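Local coordinates for glycine cleavage system H protein 1 (Mycobacterium marinum, PDB 3TZU) that probably shuttles the methylamine group of glycine from the P protein to the T protein of the glycine cleavage system on a covalently bound lipoyl cofactor, at residues D19-D24 with V36-T41; V54-V59 with V90-A95; I82-G87 with W112-Q117. All coordinates share one frame; numbering follows the deposited sequence.

Contact 1. Residues D19-D24 with V36-T41; sequences DHEWID and VRVGIT. With EDO (1,2-ethanediol), chain G.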
ATOM      1  N   ASP A  19       2.352   6.793  -7.904  1.00 24.34           N
ATOM      2  CA  ASP A  19       1.656   6.786  -6.606  1.00 24.45           C
ATOM      3  C   ASP A  19       0.323   6.001  -6.580  1.00 23.31           C
ATOM      4  O   ASP A  19      -0.468   6.153  -5.643  1.00 22.95           O
ATOM      5  CB  ASP A  19       1.468   8.222  -6.124  1.00 25.50           C
ATOM      6  CG  ASP A  19       2.810   8.917  -5.848  1.00 28.03           C
ATOM      7  OD1 ASP A  19       3.815   8.247  -5.536  1.00 28.75           O
ATOM      8  OD2 ASP A  19       2.878  10.142  -5.943  1.00 31.81           O
ATOM      9  N   HIS A  20       0.102   5.155  -7.591  1.00 22.10           N
ATOM     10  CA  HIS A  20      -1.019   4.209  -7.626  1.00 21.40           C
ATOM     11  C   HIS A  20      -2.383   4.815  -7.824  1.00 20.83           C
ATOM     12  O   HIS A  20      -3.379   4.330  -7.283  1.00 20.49           O
ATOM     13  CB  HIS A  20      -1.000   3.293  -6.406  1.00 21.25           C
ATOM     14  CG  HIS A  20       0.298   2.582  -6.220  1.00 21.05           C
ATOM     15  ND1 HIS A  20       0.726   1.662  -7.075  1.00 21.91           N
ATOM     16  CD2 HIS A  20       1.305   2.747  -5.272  1.00 21.06           C
ATOM     17  CE1 HIS A  20       1.942   1.227  -6.684  1.00 22.24           C
ATOM     18  NE2 HIS A  20       2.286   1.896  -5.577  1.00 21.67           N
ATOM     19  N   GLU A  21      -2.422   5.862  -8.645  1.00 20.96           N
ATOM     20  CA  GLU A  21      -3.643   6.432  -9.138  1.00 21.33           C
ATOM     21  C   GLU A  21      -3.745   6.257 -10.624  1.00 21.40           C
ATOM     22  O   GLU A  21      -2.767   5.943 -11.282  1.00 21.43           O
ATOM     23  CB  GLU A  21      -3.719   7.901  -8.758  1.00 21.90           C
ATOM     24  CG  GLU A  21      -3.781   8.033  -7.256  1.00 22.17           C
ATOM     25  CD  GLU A  21      -4.020   9.421  -6.726  1.00 22.62           C
ATOM     26  OE1 GLU A  21      -4.706  10.237  -7.352  1.00 23.09           O
ATOM     27  OE2 GLU A  21      -3.535   9.674  -5.606  1.00 24.26           O
ATOM     28  N   TRP A  22      -4.953   6.452 -11.132  1.00 21.52           N
ATOM     29  CA  TRP A  22      -5.194   6.557 -12.558  1.00 22.61           C
ATOM     30  C   TRP A  22      -5.896   7.844 -12.870  1.00 23.46           C
ATOM     31  O   TRP A  22      -6.546   8.409 -12.013  1.00 23.56           O
ATOM     32  CB  TRP A  22      -5.991   5.353 -13.100  1.00 22.99           C
ATOM     33  CG  TRP A  22      -7.297   5.088 -12.407  1.00 23.04           C
ATOM     34  CD1 TRP A  22      -7.532   4.198 -11.344  1.00 22.58           C
ATOM     35  CD2 TRP A  22      -8.606   5.719 -12.674  1.00 24.04           C
ATOM     36  NE1 TRP A  22      -8.843   4.234 -10.963  1.00 23.33           N
ATOM     37  CE2 TRP A  22      -9.547   5.126 -11.718  1.00 24.07           C
ATOM     38  CE3 TRP A  22      -9.074   6.656 -13.581  1.00 24.92           C
ATOM     39  CZ2 TRP A  22     -10.885   5.473 -11.698  1.00 25.36           C
ATOM     40  CZ3 TRP A  22     -10.426   7.017 -13.535  1.00 26.19           C
ATOM     41  CH2 TRP A  22     -11.311   6.435 -12.629  1.00 26.44           C
ATOM     42  N   ILE A  23      -5.769   8.305 -14.107  1.00 24.66           N
ATOM     43  CA  ILE A  23      -6.522   9.457 -14.626  1.00 26.11           C
ATOM     44  C   ILE A  23      -6.963   9.056 -16.039  1.00 28.42           C
ATOM     45  O   ILE A  23      -6.190   8.440 -16.782  1.00 27.92           O
ATOM     46  CB  ILE A  23      -5.676  10.758 -14.627  1.00 25.57           C
ATOM     47  CG1 ILE A  23      -6.494  11.940 -15.139  1.00 26.95           C
ATOM     48  CG2 ILE A  23      -4.409  10.601 -15.450  1.00 25.46           C
ATOM     49  CD1 ILE A  23      -5.985  13.312 -14.709  1.00 26.66           C
ATOM     50  N   ASP A  24      -8.212   9.369 -16.385  1.00 30.77           N
ATOM     51  CA  ASP A  24      -8.784   8.968 -17.670  1.00 33.46           C
ATOM     52  C   ASP A  24      -8.370   9.884 -18.797  1.00 34.39           C
ATOM     53  O   ASP A  24      -9.192  10.533 -19.383  1.00 35.76           O
ATOM     54  CB  ASP A  24     -10.336   8.924 -17.610  1.00 35.43           C
ATOM     55  CG  ASP A  24     -10.850   7.629 -17.041  1.00 35.31           C
ATOM     56  OD1 ASP A  24     -10.104   6.618 -17.134  1.00 35.75           O
ATOM     57  OD2 ASP A  24     -11.968   7.598 -16.504  1.00 35.84           O
ATOM     58  N   VAL A  36     -12.017  15.065 -16.483  1.00 40.53           N
ATOM     59  CA  VAL A  36     -11.598  13.653 -16.504  1.00 38.04           C
ATOM     60  C   VAL A  36     -11.529  13.070 -15.110  1.00 34.53           C
ATOM     61  O   VAL A  36     -11.045  13.715 -14.186  1.00 32.42           O
ATOM     62  CB  VAL A  36     -10.238  13.426 -17.196  1.00 36.68           C
ATOM     63  CG1 VAL A  36     -10.378  13.726 -18.706  1.00 39.10           C
ATOM     64  CG2 VAL A  36      -9.159  14.250 -16.532  1.00 35.16           C
ATOM     65  N   ARG A  37     -12.055  11.860 -14.968  1.00 33.28           N
ATOM     66  CA  ARG A  37     -12.067  11.195 -13.659  1.00 31.39           C
ATOM     67  C   ARG A  37     -10.665  10.680 -13.232  1.00 28.17           C
ATOM     68  O   ARG A  37      -9.808  10.383 -14.069  1.00 27.06           O
ATOM     69  CB  ARG A  37     -13.118  10.064 -13.621  1.00 32.59           C
ATOM     70  CG  ARG A  37     -14.562  10.515 -13.898  1.00 35.06           C
ATOM     71  CD  ARG A  37     -15.541   9.340 -13.897  1.00 36.33           C
ATOM     72  NE  ARG A  37     -16.920   9.815 -13.863  1.00 39.05           N
ATOM     73  CZ  ARG A  37     -18.014   9.058 -13.736  1.00 40.85           C
ATOM     74  NH1 ARG A  37     -17.940   7.741 -13.613  1.00 40.33           N
ATOM     75  NH2 ARG A  37     -19.211   9.634 -13.738  1.00 43.26           N
ATOM     76  N   VAL A  38     -10.463  10.645 -11.909  1.00 26.23           N
ATOM     77  CA  VAL A  38      -9.261  10.146 -11.282  1.00 24.12           C
ATOM     78  C   VAL A  38      -9.709   9.131 -10.248  1.00 23.41           C
ATOM     79  O   VAL A  38     -10.795   9.310  -9.668  1.00 24.49           O
ATOM     80  CB  VAL A  38      -8.505  11.244 -10.513  1.00 23.35           C
ATOM     81  CG1 VAL A  38      -7.353  10.627  -9.686  1.00 21.96           C
ATOM     82  CG2 VAL A  38      -8.027  12.339 -11.441  1.00 24.00           C
ATOM     83  N   GLY A  39      -8.892   8.093 -10.026  1.00 21.80           N
ATOM     84  CA  GLY A  39      -9.147   7.091  -8.992  1.00 21.17           C
ATOM     85  C   GLY A  39      -7.888   6.364  -8.549  1.00 19.75           C
ATOM     86  O   GLY A  39      -6.768   6.729  -8.935  1.00 19.13           O
ATOM     87  N   ILE A  40      -8.062   5.324  -7.732  1.00 19.50           N
ATOM     88  CA  ILE A  40      -6.916   4.512  -7.270  1.00 18.39           C
ATOM     89  C   ILE A  40      -6.890   3.180  -8.025  1.00 19.11           C
ATOM     90  O   ILE A  40      -7.901   2.723  -8.525  1.00 20.28           O
ATOM     91  CB  ILE A  40      -6.891   4.308  -5.761  1.00 17.81           C
ATOM     92  CG1 ILE A  40      -8.081   3.477  -5.259  1.00 18.63           C
ATOM     93  CG2 ILE A  40      -6.845   5.650  -5.023  1.00 17.28           C
ATOM     94  CD1 ILE A  40      -7.899   2.980  -3.831  1.00 18.24           C
ATOM     95  N   THR A  41      -5.721   2.582  -8.140  1.00 18.68           N
ATOM     96  CA  THR A  41      -5.576   1.340  -8.888  1.00 19.55           C
ATOM     97  C   THR A  41      -5.960   0.117  -8.048  1.00 20.39           C
ATOM     98  O   THR A  41      -6.210   0.204  -6.831  1.00 20.09           O
ATOM     99  CB  THR A  41      -4.134   1.164  -9.368  1.00 19.28           C
ATOM    100  OG1 THR A  41      -3.296   0.956  -8.219  1.00 18.57           O
ATOM    101  CG2 THR A  41      -3.663   2.436 -10.187  1.00 18.65           C
TER
HETATM  102  C1  EDO G 136      -2.910   6.144  -3.578  1.00 43.15           C
HETATM  103  O1  EDO G 136      -3.596   5.762  -2.369  1.00 44.53           O
HETATM  104  C2  EDO G 136      -2.915   7.662  -3.683  1.00 43.01           C
HETATM  105  O2  EDO G 136      -1.679   8.232  -4.174  1.00 45.49           O
HETATM  106  O   HOH W   1     -13.462  10.603 -17.162  1.00 34.18           O
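The Trp22 indole lies over the antiparallel pair of strands 21-23 and 36-40, whose directions are 163° apart. Its CG takes the crowded position between the backbone N and the carbonyl carbon (chi1 55°), which lays the ring across the facing strand. Gly39, without a side chain, lets the ring settle on the backbone: Gly39 CA is 3.7 Å from the centroid of the five-membered ring, a CH-pi contact over the face. At the ring edge and in its plane, Trp22 NE1 reaches Ile40 O at 3.0 Å, but the bond is weak, its N-H...O angle only 122°; Pro107 O is a second weak acceptor. Trp22 and Gly39 also form a hydrogen-bonded pair, Trp22 N to Gly39 O at 2.9 Å and Gly39 N to Trp22 O at 3.1 Å. Asp24 N to Arg37 O and Thr41 N to His20 O, both 3.0 Å, extend the ladder at its two ends.

On the other face Ile23 holds CG1 anti to the backbone N, sending CD1 at a slant across Val36 CG2 at 3.8 Å and Val38 CG2 at 4.0 Å. Thr41 OG1 N-caps helix 42-48 through Ala44 N and shares Tyr130 OH of helix 127-133 with His20 ND1, while His20 NE2 bonds Glu46 O of the second subunit. Strand 21-23 is flanked by 15-16, and strand 36-40 by 114-118, in the same sheet.

Contact 2. Residues V54-V59 with V90-A95; sequences VQLPEV and VEVNTA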
ATOM      1  N   VAL A  54     -12.711   7.938   3.343  1.00 24.90           N
ATOM      2  CA  VAL A  54     -12.214   8.598   2.150  1.00 25.16           C
ATOM      3  C   VAL A  54     -12.504  10.086   2.304  1.00 27.15           C
ATOM      4  O   VAL A  54     -13.616  10.466   2.724  1.00 29.12           O
ATOM      5  CB  VAL A  54     -12.873   8.059   0.862  1.00 25.48           C
ATOM      6  CG1 VAL A  54     -12.389   8.849  -0.339  1.00 25.06           C
ATOM      7  CG2 VAL A  54     -12.588   6.566   0.671  1.00 24.72           C
ATOM      8  N   GLN A  55     -11.490  10.907   2.000  1.00 27.67           N
ATOM      9  CA  GLN A  55     -11.548  12.370   2.106  1.00 29.38           C
ATOM     10  C   GLN A  55     -11.139  12.939   0.776  1.00 28.45           C
ATOM     11  O   GLN A  55     -10.057  12.673   0.279  1.00 26.08           O
ATOM     12  CB  GLN A  55     -10.606  12.848   3.233  1.00 30.94           C
ATOM     13  CG  GLN A  55     -10.403  14.350   3.373  1.00 33.01           C
ATOM     14  CD  GLN A  55     -10.266  14.773   4.836  1.00 35.71           C
ATOM     15  OE1 GLN A  55     -11.143  15.477   5.361  1.00 38.11           O
ATOM     16  NE2 GLN A  55      -9.205  14.302   5.520  1.00 35.61           N
ATOM     17  N   LEU A  56     -12.030  13.719   0.185  1.00 30.12           N
ATOM     18  CA  LEU A  56     -11.820  14.236  -1.160  1.00 30.59           C
ATOM     19  C   LEU A  56     -11.705  15.726  -1.117  1.00 31.57           C
ATOM     20  O   LEU A  56     -12.127  16.353  -0.162  1.00 33.57           O
ATOM     21  CB  LEU A  56     -12.973  13.828  -2.082  1.00 31.66           C
ATOM     22  CG  LEU A  56     -13.140  12.304  -2.134  1.00 31.16           C
ATOM     23  CD1 LEU A  56     -14.409  11.949  -2.888  1.00 33.01           C
ATOM     24  CD2 LEU A  56     -11.931  11.630  -2.765  1.00 28.86           C
ATOM     25  N   PRO A  57     -11.124  16.309  -2.162  1.00 32.50           N
ATOM     26  CA  PRO A  57     -11.179  17.755  -2.303  1.00 34.19           C
ATOM     27  C   PRO A  57     -12.585  18.229  -2.601  1.00 36.48           C
ATOM     28  O   PRO A  57     -13.418  17.452  -3.065  1.00 35.90           O
ATOM     29  CB  PRO A  57     -10.281  18.026  -3.506  1.00 34.06           C
ATOM     30  CG  PRO A  57     -10.235  16.750  -4.267  1.00 32.83           C
ATOM     31  CD  PRO A  57     -10.383  15.662  -3.262  1.00 31.68           C
ATOM     32  N   GLU A  58     -12.842  19.504  -2.333  1.00 39.38           N
ATOM     33  CA  GLU A  58     -14.167  20.063  -2.562  1.00 42.88           C
ATOM     34  C   GLU A  58     -14.344  20.361  -4.038  1.00 42.89           C
ATOM     35  O   GLU A  58     -13.384  20.696  -4.736  1.00 41.97           O
ATOM     36  CB  GLU A  58     -14.349  21.336  -1.756  1.00 47.00           C
ATOM     37  CG  GLU A  58     -14.320  21.103  -0.260  1.00 49.43           C
ATOM     38  CD  GLU A  58     -13.450  22.119   0.474  1.00 52.70           C
ATOM     39  OE1 GLU A  58     -12.390  21.692   1.018  1.00 56.42           O
ATOM     40  OE2 GLU A  58     -13.817  23.322   0.500  1.00 54.35           O
ATOM     41  N   VAL A  59     -15.573  20.211  -4.510  1.00 43.91           N
ATOM     42  CA  VAL A  59     -15.959  20.683  -5.826  1.00 44.28           C
ATOM     43  C   VAL A  59     -15.611  22.163  -5.874  1.00 45.63           C
ATOM     44  O   VAL A  59     -16.041  22.930  -5.010  1.00 46.37           O
ATOM     45  CB  VAL A  59     -17.470  20.486  -6.064  1.00 46.13           C
ATOM     46  CG1 VAL A  59     -17.936  21.200  -7.337  1.00 47.92           C
ATOM     47  CG2 VAL A  59     -17.808  19.002  -6.117  1.00 44.71           C
ATOM     48  N   VAL A  90     -14.329  19.357 -10.485  1.00 37.75           N
ATOM     49  CA  VAL A  90     -15.658  19.510 -11.075  1.00 40.80           C
ATOM     50  C   VAL A  90     -16.719  18.604 -10.429  1.00 41.47           C
ATOM     51  O   VAL A  90     -17.857  19.026 -10.260  1.00 43.58           O
ATOM     52  CB  VAL A  90     -15.600  19.203 -12.579  1.00 41.39           C
ATOM     53  CG1 VAL A  90     -16.987  19.315 -13.216  1.00 44.64           C
ATOM     54  CG2 VAL A  90     -14.641  20.168 -13.243  1.00 41.60           C
ATOM     55  N   GLU A  91     -16.350  17.368 -10.087  1.00 39.70           N
ATOM     56  CA  GLU A  91     -17.261  16.446  -9.382  1.00 40.43           C
ATOM     57  C   GLU A  91     -16.484  15.593  -8.364  1.00 37.22           C
ATOM     58  O   GLU A  91     -15.296  15.398  -8.531  1.00 34.94           O
ATOM     59  CB  GLU A  91     -17.998  15.534 -10.396  1.00 42.51           C
ATOM     60  CG  GLU A  91     -19.290  14.888  -9.856  1.00 44.75           C
ATOM     61  CD  GLU A  91     -20.022  13.972 -10.863  1.00 46.80           C
ATOM     62  OE1 GLU A  91     -19.546  13.813 -12.032  1.00 46.55           O
ATOM     63  OE2 GLU A  91     -21.092  13.411 -10.462  1.00 48.57           O
ATOM     64  N   VAL A  92     -17.161  15.135  -7.309  1.00 37.35           N
ATOM     65  CA  VAL A  92     -16.627  14.165  -6.344  1.00 35.80           C
ATOM     66  C   VAL A  92     -17.616  13.014  -6.267  1.00 36.74           C
ATOM     67  O   VAL A  92     -18.827  13.244  -6.352  1.00 38.74           O
ATOM     68  CB  VAL A  92     -16.421  14.755  -4.919  1.00 35.51           C
ATOM     69  CG1 VAL A  92     -15.287  15.774  -4.921  1.00 34.68           C
ATOM     70  CG2 VAL A  92     -17.715  15.378  -4.376  1.00 37.86           C
ATOM     71  N   ASN A  93     -17.109  11.784  -6.122  1.00 35.16           N
ATOM     72  CA  ASN A  93     -17.986  10.610  -6.137  1.00 36.25           C
ATOM     73  C   ASN A  93     -18.464  10.318  -4.734  1.00 36.27           C
ATOM     74  O   ASN A  93     -17.908   9.490  -4.044  1.00 34.54           O
ATOM     75  CB  ASN A  93     -17.284   9.381  -6.728  1.00 35.06           C
ATOM     76  CG  ASN A  93     -18.216   8.165  -6.850  1.00 36.67           C
ATOM     77  OD1 ASN A  93     -19.354   8.176  -6.355  1.00 38.83           O
ATOM     78  ND2 ASN A  93     -17.743   7.119  -7.534  1.00 35.79           N
ATOM     79  N   THR A  94     -19.519  11.002  -4.328  1.00 38.23           N
ATOM     80  CA  THR A  94     -20.028  10.905  -2.969  1.00 38.75           C
ATOM     81  C   THR A  94     -20.481   9.497  -2.574  1.00 38.81           C
ATOM     82  O   THR A  94     -20.395   9.147  -1.397  1.00 38.04           O
ATOM     83  CB  THR A  94     -21.171  11.915  -2.762  1.00 41.53           C
ATOM     84  OG1 THR A  94     -20.610  13.225  -2.760  1.00 41.42           O
ATOM     85  CG2 THR A  94     -21.912  11.672  -1.457  1.00 42.59           C
ATOM     86  N   ALA A  95     -20.962   8.704  -3.533  1.00 39.78           N
ATOM     87  CA  ALA A  95     -21.286   7.293  -3.262  1.00 40.42           C
ATOM     88  C   ALA A  95     -20.018   6.559  -2.784  1.00 38.03           C
ATOM     89  O   ALA A  95     -20.090   5.705  -1.912  1.00 38.60           O
ATOM     90  CB  ALA A  95     -21.872   6.613  -4.485  1.00 41.35           C
TER
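The backbones of residues 56-59 and 90-93 run 139° apart end to end and share no hydrogen bond, their nearest CA atoms, Val59 CA and Val90 CA, lying 5.4 Å apart. This fits the barrel-sandwich hybrid fold of lipoyl domains: the chain leaving strand 51-55 of one sheet passes over strand 88-92, an outermost strand of the other, and apolar side chains fill the join.

Val92 is the hub. With CG1 anti to the carbonyl carbon (chi1 -69°) and CG2 in the crowded position, its two methyls part to meet different residues. CG1 presses on Pro57 O at 3.1 Å, a tight approach of a methyl to a carbonyl oxygen. Leu56 and Val92 lie alongside each other, pointing opposite ways, with Leu56 CD1 4.0 Å from Val92 CB. Val59 comes in at a slant, bringing its CG2 to 4.0 Å from Val92 CG2.

Just beyond, Asn93 N-caps helix 94-98 weakly through OD1 to Ala96 N, and its ND2 bonds Trp112 O; CG anti to the backbone N (chi1 -176°) carries this amide away from residues 54-59. At the other end, where Val90 and Glu91 form a classic beta bulge opposite Ser115, Val59 CG1 stands 3.6 Å from Val90 O.

Contact 3. Residues I82-G87 with W112-Q117; sequences IAPASG and WLYSVQ. With ACT (acetate ion), chain E.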
ATOM      1  N   ILE A  82      -2.431  11.833  -4.237  1.00 24.50           N
ATOM      2  CA  ILE A  82      -1.469  12.739  -4.857  1.00 24.42           C
ATOM      3  C   ILE A  82      -2.041  13.005  -6.252  1.00 23.78           C
ATOM      4  O   ILE A  82      -2.183  12.086  -7.038  1.00 23.35           O
ATOM      5  CB  ILE A  82      -0.063  12.101  -4.984  1.00 24.51           C
ATOM      6  CG1 ILE A  82       0.422  11.568  -3.635  1.00 24.37           C
ATOM      7  CG2 ILE A  82       0.940  13.108  -5.517  1.00 25.60           C
ATOM      8  CD1 ILE A  82       0.627  12.641  -2.588  1.00 24.98           C
ATOM      9  N   ALA A  83      -2.399  14.257  -6.509  1.00 23.62           N
ATOM     10  CA  ALA A  83      -3.044  14.692  -7.747  1.00 24.00           C
ATOM     11  C   ALA A  83      -2.212  14.326  -8.979  1.00 23.67           C
ATOM     12  O   ALA A  83      -1.068  14.737  -9.087  1.00 23.84           O
ATOM     13  CB  ALA A  83      -3.259  16.207  -7.701  1.00 24.83           C
ATOM     14  N   PRO A  84      -2.769  13.530  -9.896  1.00 23.41           N
ATOM     15  CA  PRO A  84      -2.048  13.262 -11.134  1.00 24.03           C
ATOM     16  C   PRO A  84      -1.994  14.483 -12.072  1.00 25.33           C
ATOM     17  O   PRO A  84      -1.164  14.519 -12.988  1.00 25.11           O
ATOM     18  CB  PRO A  84      -2.877  12.146 -11.791  1.00 23.88           C
ATOM     19  CG  PRO A  84      -3.644  11.539 -10.689  1.00 23.11           C
ATOM     20  CD  PRO A  84      -3.948  12.666  -9.763  1.00 23.16           C
ATOM     21  N   ALA A  85      -2.870  15.466 -11.820  1.00 26.32           N
ATOM     22  CA  ALA A  85      -3.060  16.611 -12.729  1.00 28.04           C
ATOM     23  C   ALA A  85      -3.368  17.869 -11.933  1.00 29.03           C
ATOM     24  O   ALA A  85      -3.997  17.811 -10.882  1.00 28.68           O
ATOM     25  CB  ALA A  85      -4.184  16.308 -13.719  1.00 28.33           C
ATOM     26  N   SER A  86      -2.871  19.000 -12.417  1.00 31.08           N
ATOM     27  CA  SER A  86      -3.282  20.314 -11.926  1.00 32.58           C
ATOM     28  C   SER A  86      -4.635  20.684 -12.555  1.00 33.81           C
ATOM     29  O   SER A  86      -4.900  20.331 -13.702  1.00 34.25           O
ATOM     30  CB  SER A  86      -2.251  21.377 -12.313  1.00 34.38           C
ATOM     31  OG  SER A  86      -0.951  21.045 -11.857  1.00 34.25           O
ATOM     32  N   GLY A  87      -5.484  21.397 -11.812  1.00 34.82           N
ATOM     33  CA  GLY A  87      -6.770  21.865 -12.349  1.00 36.44           C
ATOM     34  C   GLY A  87      -7.866  22.112 -11.325  1.00 36.56           C
ATOM     35  O   GLY A  87      -7.615  22.089 -10.123  1.00 35.92           O
ATOM     36  N   TRP A 112     -14.486   5.369  -8.918  1.00 30.12           N
ATOM     37  CA  TRP A 112     -13.815   6.640  -9.229  1.00 29.22           C
ATOM     38  C   TRP A 112     -14.050   7.636  -8.098  1.00 28.84           C
ATOM     39  O   TRP A 112     -15.078   7.580  -7.397  1.00 29.80           O
ATOM     40  CB  TRP A 112     -14.323   7.191 -10.560  1.00 30.97           C
ATOM     41  CG  TRP A 112     -15.754   7.650 -10.513  1.00 33.37           C
ATOM     42  CD1 TRP A 112     -16.906   6.874 -10.623  1.00 35.44           C
ATOM     43  CD2 TRP A 112     -16.241   9.011 -10.305  1.00 34.51           C
ATOM     44  NE1 TRP A 112     -18.025   7.636 -10.508  1.00 37.30           N
ATOM     45  CE2 TRP A 112     -17.703   8.927 -10.315  1.00 37.10           C
ATOM     46  CE3 TRP A 112     -15.639  10.244 -10.116  1.00 33.83           C
ATOM     47  CZ2 TRP A 112     -18.505  10.053 -10.158  1.00 38.99           C
ATOM     48  CZ3 TRP A 112     -16.455  11.374  -9.960  1.00 35.51           C
ATOM     49  CH2 TRP A 112     -17.850  11.280  -9.981  1.00 38.18           C
ATOM     50  N   LEU A 113     -13.101   8.542  -7.894  1.00 27.07           N
ATOM     51  CA  LEU A 113     -13.094   9.361  -6.673  1.00 26.33           C
ATOM     52  C   LEU A 113     -13.502  10.791  -6.934  1.00 27.40           C
ATOM     53  O   LEU A 113     -14.186  11.389  -6.112  1.00 28.81           O
ATOM     54  CB  LEU A 113     -11.703   9.331  -6.029  1.00 24.08           C
ATOM     55  CG  LEU A 113     -11.225   7.978  -5.456  1.00 22.99           C
ATOM     56  CD1 LEU A 113      -9.855   8.103  -4.769  1.00 21.11           C
ATOM     57  CD2 LEU A 113     -12.259   7.379  -4.509  1.00 23.31           C
ATOM     58  N   TYR A 114     -13.055  11.352  -8.055  1.00 27.68           N
ATOM     59  CA  TYR A 114     -13.390  12.732  -8.436  1.00 28.86           C
ATOM     60  C   TYR A 114     -13.125  12.976  -9.914  1.00 29.59           C
ATOM     61  O   TYR A 114     -12.569  12.135 -10.600  1.00 28.93           O
ATOM     62  CB  TYR A 114     -12.649  13.780  -7.551  1.00 28.02           C
ATOM     63  CG  TYR A 114     -11.140  13.861  -7.695  1.00 26.05           C
ATOM     64  CD1 TYR A 114     -10.558  14.562  -8.729  1.00 26.50           C
ATOM     65  CD2 TYR A 114     -10.296  13.264  -6.757  1.00 24.48           C
ATOM     66  CE1 TYR A 114      -9.171  14.650  -8.860  1.00 25.32           C
ATOM     67  CE2 TYR A 114      -8.905  13.334  -6.881  1.00 23.30           C
ATOM     68  CZ  TYR A 114      -8.354  14.032  -7.944  1.00 23.68           C
ATOM     69  OH  TYR A 114      -6.988  14.125  -8.087  1.00 22.99           O
ATOM     70  N   SER A 115     -13.573  14.121 -10.419  1.00 31.28           N
ATOM     71  CA  SER A 115     -13.225  14.537 -11.774  1.00 31.81           C
ATOM     72  C   SER A 115     -12.603  15.911 -11.698  1.00 31.87           C
ATOM     73  O   SER A 115     -13.022  16.753 -10.882  1.00 32.63           O
ATOM     74  CB  SER A 115     -14.440  14.556 -12.694  1.00 34.21           C
ATOM     75  OG  SER A 115     -15.192  15.735 -12.522  1.00 36.33           O
ATOM     76  N   VAL A 116     -11.596  16.119 -12.536  1.00 31.24           N
ATOM     77  CA  VAL A 116     -10.835  17.360 -12.575  1.00 31.55           C
ATOM     78  C   VAL A 116     -10.858  17.907 -14.007  1.00 33.52           C
ATOM     79  O   VAL A 116     -10.933  17.126 -14.958  1.00 33.42           O
ATOM     80  CB  VAL A 116      -9.374  17.141 -12.065  1.00 29.10           C
ATOM     81  CG1 VAL A 116      -8.679  15.998 -12.819  1.00 27.73           C
ATOM     82  CG2 VAL A 116      -8.555  18.416 -12.154  1.00 29.43           C
ATOM     83  N   GLN A 117     -10.820  19.237 -14.145  1.00 35.63           N
ATOM     84  CA  GLN A 117     -10.680  19.892 -15.453  1.00 38.27           C
ATOM     85  C   GLN A 117      -9.209  20.302 -15.562  1.00 37.46           C
ATOM     86  O   GLN A 117      -8.799  21.223 -14.900  1.00 38.14           O
ATOM     87  CB  GLN A 117     -11.629  21.104 -15.534  1.00 41.89           C
ATOM     88  CG  GLN A 117     -11.518  21.988 -16.774  1.00 44.77           C
ATOM     89  CD  GLN A 117     -12.286  21.436 -17.949  1.00 46.64           C
ATOM     90  OE1 GLN A 117     -13.356  21.925 -18.276  1.00 50.43           O
ATOM     91  NE2 GLN A 117     -11.741  20.423 -18.598  1.00 45.79           N
TER
HETATM   92  C   ACT E 134       0.382  24.063 -10.759  1.00 46.36           C
HETATM   93  O   ACT E 134      -0.824  24.394 -10.740  1.00 45.67           O
HETATM   94  OXT ACT E 134       0.711  22.982 -11.249  1.00 49.73           O
HETATM   95  CH3 ACT E 134       1.458  24.949 -10.210  1.00 44.18           C
HETATM   96  O   HOH W   2      -5.802  15.547 -10.391  1.00 19.54           O
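Ser86 OG is gripped by two bonds: it donates to OXT of an acetate ion, probably from the crystallisation liquor, at 2.6 Å, and receives Ala65 N. Its side chain comes no nearer to residues 112-117 than 7.0 Å (Ser86 CB to Val116 CG2), so the hydroxyl makes no contact with them. The polar link there is a water, which donates to Ala85 O at 2.9 Å and hydrogen-bonds Tyr114 OH at 3.0 Å, in the plane of the phenol ring.

Tyr114 has CG crowded between backbone N and carbonyl carbon, and its ring reaches toward residues 83-84, where OH meets Pro84 CD tip to tip at 3.8 Å. Val116 puts CG2 anti to its backbone N, 3.8 Å from Gly87 C. Gly87 CA makes a CA-H...O contact with Gln117 O at 3.3 Å, angle at H 134°. At phi 155° and psi -170° a CB here would run into the preceding carbonyl O and Gln117 O; the chain swings from strand 85-86 into strand 88-92 of another sheet.

No direct hydrogen bond spans the segments; strand 85-86 pairs with 120-121 instead. The hydroxyl of buried Tyr114 is satisfied through water to Ala85 O, leaving the contact with strand 114-118 largely apolar and water-mediated.

From the N terminus, contact 1 comes first and is complete before the others begin, closing the loop of residues 25-35. Contact 2 then opens at 54-59 and closes at 90-95, enclosing strands 68-74 and 77-82 and, between them, Lys76, the predicted lipoylation site. Contact 3 starts inside that span and ends beyond it, closing residues 88-111 with strand 88-92 and helices 94-98 and 101-105, so contacts 2 and 3 cross. Strand 114-118 unites all three: Val36 N meets Val116 O at 2.8 Å on one flank, and Glu91 O meets Ser115 N at 2.9 Å on the other. Glu21 OE2 accepts Ile82 N at 2.8 Å, joining contact 1 to the three-stranded sheet.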